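Beta-mannosidase (Trichoderma harzianum, PDB 4CVU) probably hydrolyses terminal, non-reducing beta-linked mannose from oligosaccharides, as expected of a glycoside hydrolase family 2 beta-mannosidase. Local coordinates at residues Asn230-Ile235 with Arg474-Ala479; Val253-Leu258 with Thr298-Val303; Leu323-Val328 with Val341-Val346. All blocks are in the same frame, centred on the assembly; numbering follows the deposited sequence.

Contact 1 (Asn230-Ile235 with Arg474-Ala479); sequences NTDIDI and RLNHHA. With CD (cadmium ion), chain S.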
# COMPACT_ATOMS: atom_id res chain seq x y z
N ASN A 230 -20.49 -14.22 37.66
CA ASN A 230 -21.44 -14.42 36.56
C ASN A 230 -22.87 -14.49 37.16
O ASN A 230 -23.06 -14.98 38.28
CB ASN A 230 -21.13 -15.72 35.81
CG ASN A 230 -21.89 -15.86 34.51
OD1 ASN A 230 -22.37 -14.87 33.96
ND2 ASN A 230 -21.97 -17.08 33.98
N THR A 231 -23.87 -14.03 36.41
CA THR A 231 -25.25 -13.94 36.93
C THR A 231 -26.26 -14.33 35.85
O THR A 231 -26.30 -13.72 34.78
CB THR A 231 -25.54 -12.51 37.42
OG1 THR A 231 -24.66 -12.18 38.52
CG2 THR A 231 -26.99 -12.37 37.88
N ASP A 232 -27.06 -15.36 36.13
CA ASP A 232 -28.11 -15.82 35.23
C ASP A 232 -29.42 -15.23 35.71
O ASP A 232 -29.88 -15.56 36.83
CB ASP A 232 -28.16 -17.35 35.21
CG ASP A 232 -29.20 -17.93 34.22
OD1 ASP A 232 -30.17 -17.22 33.83
OD2 ASP A 232 -29.05 -19.13 33.86
N ILE A 233 -30.02 -14.35 34.90
CA ILE A 233 -31.38 -13.84 35.13
C ILE A 233 -32.25 -14.46 34.06
O ILE A 233 -31.92 -14.37 32.83
CB ILE A 233 -31.48 -12.32 35.01
CG1 ILE A 233 -30.46 -11.59 35.92
CG2 ILE A 233 -32.89 -11.86 35.33
CD1 ILE A 233 -30.63 -11.85 37.40
N ASP A 234 -33.32 -15.11 34.49
CA ASP A 234 -34.24 -15.79 33.58
C ASP A 234 -35.63 -15.24 33.88
O ASP A 234 -36.19 -15.50 34.96
CB ASP A 234 -34.20 -17.31 33.79
CG ASP A 234 -34.82 -18.09 32.64
OD1 ASP A 234 -35.05 -17.54 31.51
OD2 ASP A 234 -35.09 -19.28 32.85
N ILE A 235 -36.12 -14.41 32.97
CA ILE A 235 -37.46 -13.86 33.07
C ILE A 235 -38.32 -14.59 32.06
O ILE A 235 -38.06 -14.55 30.84
CB ILE A 235 -37.48 -12.37 32.81
CG1 ILE A 235 -36.61 -11.65 33.84
CG2 ILE A 235 -38.90 -11.88 32.91
CD1 ILE A 235 -36.47 -10.18 33.61
N ARG A 474 -24.35 -16.50 31.35
CA ARG A 474 -23.90 -15.11 31.12
C ARG A 474 -24.89 -14.31 30.27
O ARG A 474 -25.19 -13.17 30.59
CB ARG A 474 -22.50 -15.10 30.48
CG ARG A 474 -21.93 -13.70 30.17
CD ARG A 474 -20.49 -13.74 29.65
NE ARG A 474 -20.38 -14.41 28.37
CZ ARG A 474 -20.58 -13.83 27.18
NH1 ARG A 474 -20.85 -12.54 27.09
NH2 ARG A 474 -20.48 -14.55 26.07
N LEU A 475 -25.38 -14.94 29.21
CA LEU A 475 -26.13 -14.23 28.15
C LEU A 475 -27.64 -14.22 28.33
O LEU A 475 -28.32 -13.42 27.69
CB LEU A 475 -25.79 -14.84 26.79
CG LEU A 475 -24.36 -14.53 26.32
CD1 LEU A 475 -24.02 -15.32 25.06
CD2 LEU A 475 -24.18 -13.05 26.06
N ASN A 476 -28.15 -15.07 29.24
CA ASN A 476 -29.58 -15.35 29.33
C ASN A 476 -30.48 -14.15 29.60
O ASN A 476 -31.63 -14.13 29.20
CB ASN A 476 -29.87 -16.40 30.42
CG ASN A 476 -31.22 -17.02 30.26
OD1 ASN A 476 -31.49 -17.72 29.29
ND2 ASN A 476 -32.11 -16.71 31.18
N HIS A 477 -29.94 -13.14 30.27
CA HIS A 477 -30.74 -11.97 30.65
C HIS A 477 -30.95 -10.93 29.56
O HIS A 477 -31.67 -9.96 29.78
CB HIS A 477 -30.04 -11.26 31.81
CG HIS A 477 -28.81 -10.53 31.40
ND1 HIS A 477 -28.82 -9.18 31.10
CD2 HIS A 477 -27.54 -10.95 31.22
CE1 HIS A 477 -27.59 -8.80 30.77
NE2 HIS A 477 -26.81 -9.86 30.83
N HIS A 478 -30.26 -11.09 28.42
CA HIS A 478 -30.38 -10.15 27.32
C HIS A 478 -31.68 -10.31 26.58
O HIS A 478 -31.95 -11.40 26.06
CB HIS A 478 -29.21 -10.33 26.35
CG HIS A 478 -27.92 -9.81 26.87
ND1 HIS A 478 -27.70 -8.46 27.04
CD2 HIS A 478 -26.81 -10.43 27.30
CE1 HIS A 478 -26.48 -8.27 27.51
NE2 HIS A 478 -25.93 -9.45 27.70
N ALA A 479 -32.48 -9.24 26.51
CA ALA A 479 -33.76 -9.31 25.77
C ALA A 479 -33.60 -9.61 24.27
O ALA A 479 -34.48 -10.23 23.66
CB ALA A 479 -34.56 -8.05 25.96
CD CD S . -24.04 -9.62 30.73
O HOH W 1 -28.06 -13.75 32.50
O HOH W 2 -24.31 -12.00 32.89
O HOH W 3 -34.52 -13.53 30.71
O HOH W 4 -23.48 -11.05 28.82
O HOH W 5 -22.90 -7.96 32.49
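N476 and D234 reach for each other with CG anti to the backbone N in both (chi1 -162° and -164°), which brings a terminal amide against a carboxylate. The setting is an interdomain junction: N230-I235 lies on an outermost strand of an immunoglobulin-like beta-sandwich, and R474-A479 leads from helix 458-475 through a type I beta turn, L475 to H478. That helix belongs to the part of the chain whose mixed sheet with parallel strands is consistent with the family's catalytic barrel.

Asparagine suits its place because its two N-H groups serve two acceptors at once. ND2 of N476 bonds to O of I233 at 2.9 Å, approaching above the carbonyl plane, and to OD1 of D234 at 3.1 Å. The second bond lies in the amide plane but meets the carboxylate from above its own plane, the two groups being turned 72° apart. The far oxygen, N476 OD1, bonds to S529, while D234 is held further by H530 and S531, so this buried carboxylate is well supplied with partners.

CB of H477 packs on CB of I233 at 3.7 Å, while ND1 bonds to O of R345. NE2 of H477 binds a cadmium ion at 2.8 Å, a site completed by D430 and waters. At the other end OD1 of N230 lies 3.2 Å from CA of R474, and ND2 of N230 reaches back to O of Y470. Between the backbones, one water donates to both T231 O and R474 O. Another water, 2.5 Å from the cadmium ion, donates to O of R474 and sits 3.1 Å from NE2 of H478 at the edge of that ring.

Contact 2 (Val253-Leu258 with Thr298-Val303); sequences VVNASL and TVTGSV. With NAG (2-acetamido-2-deoxy-beta-D-glucopyranose), chain E; MAN (alpha-D-mannopyranose), chain B.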
# COMPACT_ATOMS: atom_id res chain seq x y z
N VAL A 253 -42.16 -14.73 36.07
CA VAL A 253 -41.26 -15.20 37.11
C VAL A 253 -39.88 -14.65 36.78
O VAL A 253 -39.42 -14.79 35.63
CB VAL A 253 -41.18 -16.73 37.19
CG1 VAL A 253 -40.25 -17.16 38.32
CG2 VAL A 253 -42.56 -17.34 37.39
N VAL A 254 -39.28 -13.96 37.74
CA VAL A 254 -37.91 -13.50 37.66
C VAL A 254 -37.04 -14.40 38.52
O VAL A 254 -37.18 -14.42 39.73
CB VAL A 254 -37.79 -12.06 38.17
CG1 VAL A 254 -36.34 -11.57 38.11
CG2 VAL A 254 -38.71 -11.14 37.37
N ASN A 255 -36.15 -15.16 37.89
CA ASN A 255 -35.24 -16.05 38.58
C ASN A 255 -33.81 -15.52 38.51
O ASN A 255 -33.36 -15.16 37.44
CB ASN A 255 -35.31 -17.44 37.94
CG ASN A 255 -34.63 -18.51 38.77
OD1 ASN A 255 -34.40 -18.36 39.97
ND2 ASN A 255 -34.31 -19.62 38.11
N ALA A 256 -33.12 -15.47 39.64
CA ALA A 256 -31.80 -14.88 39.70
C ALA A 256 -30.86 -15.86 40.35
O ALA A 256 -31.04 -16.21 41.49
CB ALA A 256 -31.83 -13.59 40.48
N SER A 257 -29.84 -16.28 39.62
CA SER A 257 -28.85 -17.23 40.11
C SER A 257 -27.45 -16.60 39.96
O SER A 257 -27.03 -16.22 38.84
CB SER A 257 -28.97 -18.55 39.33
OG SER A 257 -28.12 -19.53 39.88
N LEU A 258 -26.75 -16.46 41.07
CA LEU A 258 -25.48 -15.71 41.10
C LEU A 258 -24.27 -16.59 41.42
O LEU A 258 -24.27 -17.24 42.47
CB LEU A 258 -25.56 -14.61 42.15
CG LEU A 258 -26.26 -13.30 41.77
CD1 LEU A 258 -27.77 -13.44 41.68
CD2 LEU A 258 -25.90 -12.24 42.83
N THR A 298 -22.52 -20.55 44.50
CA THR A 298 -23.72 -20.05 43.85
C THR A 298 -24.87 -19.84 44.82
O THR A 298 -25.02 -20.57 45.80
CB THR A 298 -24.16 -20.97 42.70
OG1 THR A 298 -23.10 -21.06 41.73
CG2 THR A 298 -25.41 -20.43 42.02
N VAL A 299 -25.66 -18.81 44.54
CA VAL A 299 -26.87 -18.53 45.31
C VAL A 299 -27.98 -18.12 44.34
O VAL A 299 -27.76 -17.34 43.39
CB VAL A 299 -26.63 -17.46 46.39
CG1 VAL A 299 -26.28 -16.12 45.79
CG2 VAL A 299 -27.85 -17.34 47.32
N THR A 300 -29.17 -18.68 44.57
CA THR A 300 -30.30 -18.55 43.66
C THR A 300 -31.60 -18.26 44.39
O THR A 300 -31.86 -18.81 45.46
CB THR A 300 -30.50 -19.86 42.88
OG1 THR A 300 -29.25 -20.28 42.30
CG2 THR A 300 -31.54 -19.71 41.80
N GLY A 301 -32.44 -17.41 43.80
CA GLY A 301 -33.81 -17.21 44.28
C GLY A 301 -34.71 -16.67 43.18
O GLY A 301 -34.22 -16.26 42.11
N SER A 302 -36.02 -16.67 43.43
CA SER A 302 -36.97 -16.17 42.45
C SER A 302 -38.07 -15.32 43.05
O SER A 302 -38.26 -15.29 44.27
CB SER A 302 -37.59 -17.32 41.65
OG SER A 302 -38.63 -17.93 42.34
N VAL A 303 -38.81 -14.65 42.18
CA VAL A 303 -39.97 -13.86 42.58
C VAL A 303 -40.97 -13.80 41.45
O VAL A 303 -40.59 -13.82 40.28
CB VAL A 303 -39.57 -12.43 43.02
CG1 VAL A 303 -39.00 -11.63 41.88
CG2 VAL A 303 -40.77 -11.70 43.61
C1 NAG E . -33.63 -20.77 38.68
C2 NAG E . -34.50 -22.02 38.79
C3 NAG E . -33.68 -23.15 39.37
C4 NAG E . -32.43 -23.40 38.51
C5 NAG E . -31.68 -22.08 38.33
C6 NAG E . -30.50 -22.12 37.36
C7 NAG E . -36.90 -21.63 39.11
C8 NAG E . -37.99 -21.28 40.07
N2 NAG E . -35.67 -21.71 39.60
O3 NAG E . -34.49 -24.30 39.40
O4 NAG E . -31.57 -24.33 39.15
O5 NAG E . -32.53 -21.08 37.85
O6 NAG E . -29.82 -20.89 37.47
O7 NAG E . -37.17 -21.82 37.92
C1 MAN B . -21.94 -26.03 38.05
C2 MAN B . -20.80 -25.90 39.03
C3 MAN B . -21.32 -25.27 40.32
C4 MAN B . -22.13 -24.00 40.03
C5 MAN B . -23.12 -24.17 38.88
C6 MAN B . -23.76 -22.84 38.49
O2 MAN B . -19.80 -25.05 38.48
O3 MAN B . -20.22 -24.94 41.14
O4 MAN B . -22.91 -23.63 41.15
O5 MAN B . -22.50 -24.75 37.78
O6 MAN B . -22.80 -21.87 38.14
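V254, A256 and L258 form antiparallel hydrogen-bonded pairs with V303, G301 and V299, two N-H...O bonds to each pair, and the strand axes run 4.6 Å apart at 173°. Side chains then alternate between two faces.

On one face CB of V254 meets CG1 of V303 at 3.9 Å, and CB of L258 meets CG1 of V299 at 4.0 Å. Branched and small apolar residues suit this face, which turns to I326 and V328 across the sandwich.

The other face is polar and bears sugar. N255 opens the sequence N-A-S, an N-glycosylation sequon, and its ND2 is bonded covalently to C1 of an N-acetylglucosamine. With CG2 anti to the backbone N, T300 lays this methyl 3.7 Å from OD1 of N255 and beside the root of the glycan. S257, the sequon's hydroxyl residue, pairs OG with OG1 of T300 at 2.8 Å, either being able to donate; R473 also bonds to the serine. T298 takes a hydrogen bond from O4 of a mannose on its OG1 at 2.6 Å, and D259 bonds to both the threonine and that sugar.

The chemistry thus divides by face: apolar groups fill the interior of the sandwich, while the other face carries the glycan on N255, a hydroxyl pair beside it, and T298 as acceptor for a mannose.

Contact 3 (Leu323-Val328 with Val341-Val346); sequences LYNITV and VSQRRV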
# COMPACT_ATOMS: atom_id res chain seq x y z
N LEU A 323 -36.70 -1.65 28.62
CA LEU A 323 -35.74 -2.40 29.41
C LEU A 323 -35.83 -1.94 30.86
O LEU A 323 -36.31 -0.84 31.12
CB LEU A 323 -34.30 -2.20 28.88
CG LEU A 323 -34.12 -2.75 27.47
CD1 LEU A 323 -32.76 -2.32 26.94
CD2 LEU A 323 -34.27 -4.28 27.43
N TYR A 324 -35.32 -2.77 31.77
CA TYR A 324 -35.30 -2.46 33.18
C TYR A 324 -33.96 -2.85 33.78
O TYR A 324 -33.37 -3.83 33.36
CB TYR A 324 -36.42 -3.23 33.91
CG TYR A 324 -37.84 -2.84 33.55
CD1 TYR A 324 -38.47 -1.78 34.18
CD2 TYR A 324 -38.58 -3.58 32.63
CE1 TYR A 324 -39.77 -1.42 33.88
CE2 TYR A 324 -39.88 -3.24 32.32
CZ TYR A 324 -40.48 -2.16 32.95
OH TYR A 324 -41.76 -1.82 32.64
N ASN A 325 -33.49 -2.09 34.77
CA ASN A 325 -32.37 -2.51 35.58
C ASN A 325 -32.85 -3.33 36.79
O ASN A 325 -33.76 -2.93 37.49
CB ASN A 325 -31.53 -1.31 36.03
CG ASN A 325 -30.78 -0.64 34.86
OD1 ASN A 325 -30.65 -1.23 33.78
ND2 ASN A 325 -30.26 0.56 35.08
N ILE A 326 -32.23 -4.49 37.01
CA ILE A 326 -32.50 -5.34 38.14
C ILE A 326 -31.20 -5.45 38.91
O ILE A 326 -30.21 -5.97 38.38
CB ILE A 326 -33.07 -6.73 37.75
CG1 ILE A 326 -33.22 -7.63 38.99
CG2 ILE A 326 -32.21 -7.44 36.73
CD1 ILE A 326 -34.03 -8.89 38.74
N THR A 327 -31.22 -4.93 40.14
CA THR A 327 -30.10 -5.07 41.07
C THR A 327 -30.49 -6.13 42.11
O THR A 327 -31.56 -6.04 42.73
CB THR A 327 -29.76 -3.73 41.75
OG1 THR A 327 -29.47 -2.74 40.75
CG2 THR A 327 -28.57 -3.86 42.68
N VAL A 328 -29.62 -7.12 42.27
CA VAL A 328 -29.86 -8.26 43.17
C VAL A 328 -28.84 -8.22 44.30
O VAL A 328 -27.66 -8.27 44.03
CB VAL A 328 -29.71 -9.61 42.44
CG1 VAL A 328 -29.95 -10.77 43.40
CG2 VAL A 328 -30.65 -9.70 41.26
N VAL A 341 -23.59 -8.08 45.49
CA VAL A 341 -24.54 -7.26 44.73
C VAL A 341 -24.25 -7.46 43.24
O VAL A 341 -23.10 -7.48 42.83
CB VAL A 341 -24.41 -5.78 45.12
CG1 VAL A 341 -25.41 -4.92 44.37
CG2 VAL A 341 -24.60 -5.62 46.61
N SER A 342 -25.29 -7.64 42.43
CA SER A 342 -25.12 -7.84 40.98
C SER A 342 -26.20 -7.07 40.26
O SER A 342 -27.34 -7.07 40.70
CB SER A 342 -25.24 -9.32 40.63
OG SER A 342 -24.97 -9.54 39.26
N GLN A 343 -25.84 -6.42 39.16
CA GLN A 343 -26.79 -5.65 38.38
C GLN A 343 -26.73 -6.05 36.91
O GLN A 343 -25.65 -6.17 36.35
CB GLN A 343 -26.49 -4.17 38.53
CG GLN A 343 -27.48 -3.28 37.82
CD GLN A 343 -27.21 -1.81 38.09
OE1 GLN A 343 -26.76 -1.44 39.19
NE2 GLN A 343 -27.48 -0.97 37.11
N ARG A 344 -27.89 -6.28 36.31
CA ARG A 344 -28.03 -6.51 34.89
C ARG A 344 -29.15 -5.65 34.31
O ARG A 344 -30.04 -5.20 35.03
CB ARG A 344 -28.33 -8.00 34.66
CG ARG A 344 -27.17 -8.95 34.99
CD ARG A 344 -25.91 -8.66 34.19
NE ARG A 344 -24.87 -9.66 34.37
CZ ARG A 344 -23.90 -9.61 35.28
NH1 ARG A 344 -23.81 -8.62 36.13
NH2 ARG A 344 -23.00 -10.57 35.33
N ARG A 345 -29.12 -5.43 33.00
CA ARG A 345 -30.24 -4.80 32.31
C ARG A 345 -31.05 -5.87 31.59
O ARG A 345 -30.50 -6.69 30.86
CB ARG A 345 -29.76 -3.69 31.37
CG ARG A 345 -30.91 -2.94 30.72
CD ARG A 345 -30.48 -1.70 29.95
NE ARG A 345 -29.72 -2.04 28.76
CZ ARG A 345 -29.26 -1.18 27.85
NH1 ARG A 345 -29.50 0.12 27.97
NH2 ARG A 345 -28.57 -1.64 26.80
N VAL A 346 -32.35 -5.87 31.80
CA VAL A 346 -33.22 -6.95 31.33
C VAL A 346 -34.48 -6.46 30.60
O VAL A 346 -34.81 -5.29 30.65
CB VAL A 346 -33.64 -7.87 32.51
CG1 VAL A 346 -32.41 -8.40 33.23
CG2 VAL A 346 -34.54 -7.14 33.51
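L323-V328 and V341-V346 are the two arms of a beta hairpin at one edge of the immunoglobulin-like domain's sheet, antiparallel with their axes at 166°. Backbone bonds come first: Y324 with V346, I326 with R344 and V328 with S342 each exchange two N-H...O bonds, as in V328 N to S342 O at 2.8 Å.

Apolar contacts form on the face shared by I326 and V346, where CG2 of I326 meets CG1 of V346 at 3.6 Å. Valine and isoleucine, branched at CB, fill this interior side, which also receives V254 and I233 from neighbouring strands. R344 springs from the same face, but its end leads away from the partner strand, and NH1 gives a bond of 3.1 Å to O of Q343. Elsewhere, CG2 of T327 touches CG1 of V341 at 3.7 Å.

Polar and mixed contacts gather on the face of N325 and R345. The R345 chain is extended to CD, then bends (chi3 68°), which sets NE beside L323. CD1 of L323 lies over one face of the guanidinium, 3.6 Å from NE and offset toward the rim. OD1 of N325 rests 3.5 Å from CG of R345, and NH2 of R345 bonds to E438. Arginine fits because its long aliphatic stem packs while its head reaches a carboxylate. An alanine at R345 would probably leave E438 without this hydrogen-bonding partner and uncover the methyl of L323.

Apolar residues, with S342 and R344 among them, therefore line the inner face, whereas on the other R345 packs by its stem and reaches E438 with its head.

Contacts 2 and 3 lie wholly in one immunoglobulin-like domain; contact 1 joins its strand 227-237 to the turn 474-479. The centres of contacts 1 and 2, and of 1 and 3, are about 10 Å apart; those of 2 and 3, about 12 Å. Along the chain, contacts 2 and 3 follow one another within the span that contact 1 bridges. Strand 227-237 pairs with 252-261, joining contacts 1 and 2, and its T231 hydroxyl bonds to that of S342 in contact 3. V254 packs on I326 across the core. The 474-479 turn meets both outermost strands, 227-237 and 340-346, joining this domain to what is probably the catalytic part of the enzyme.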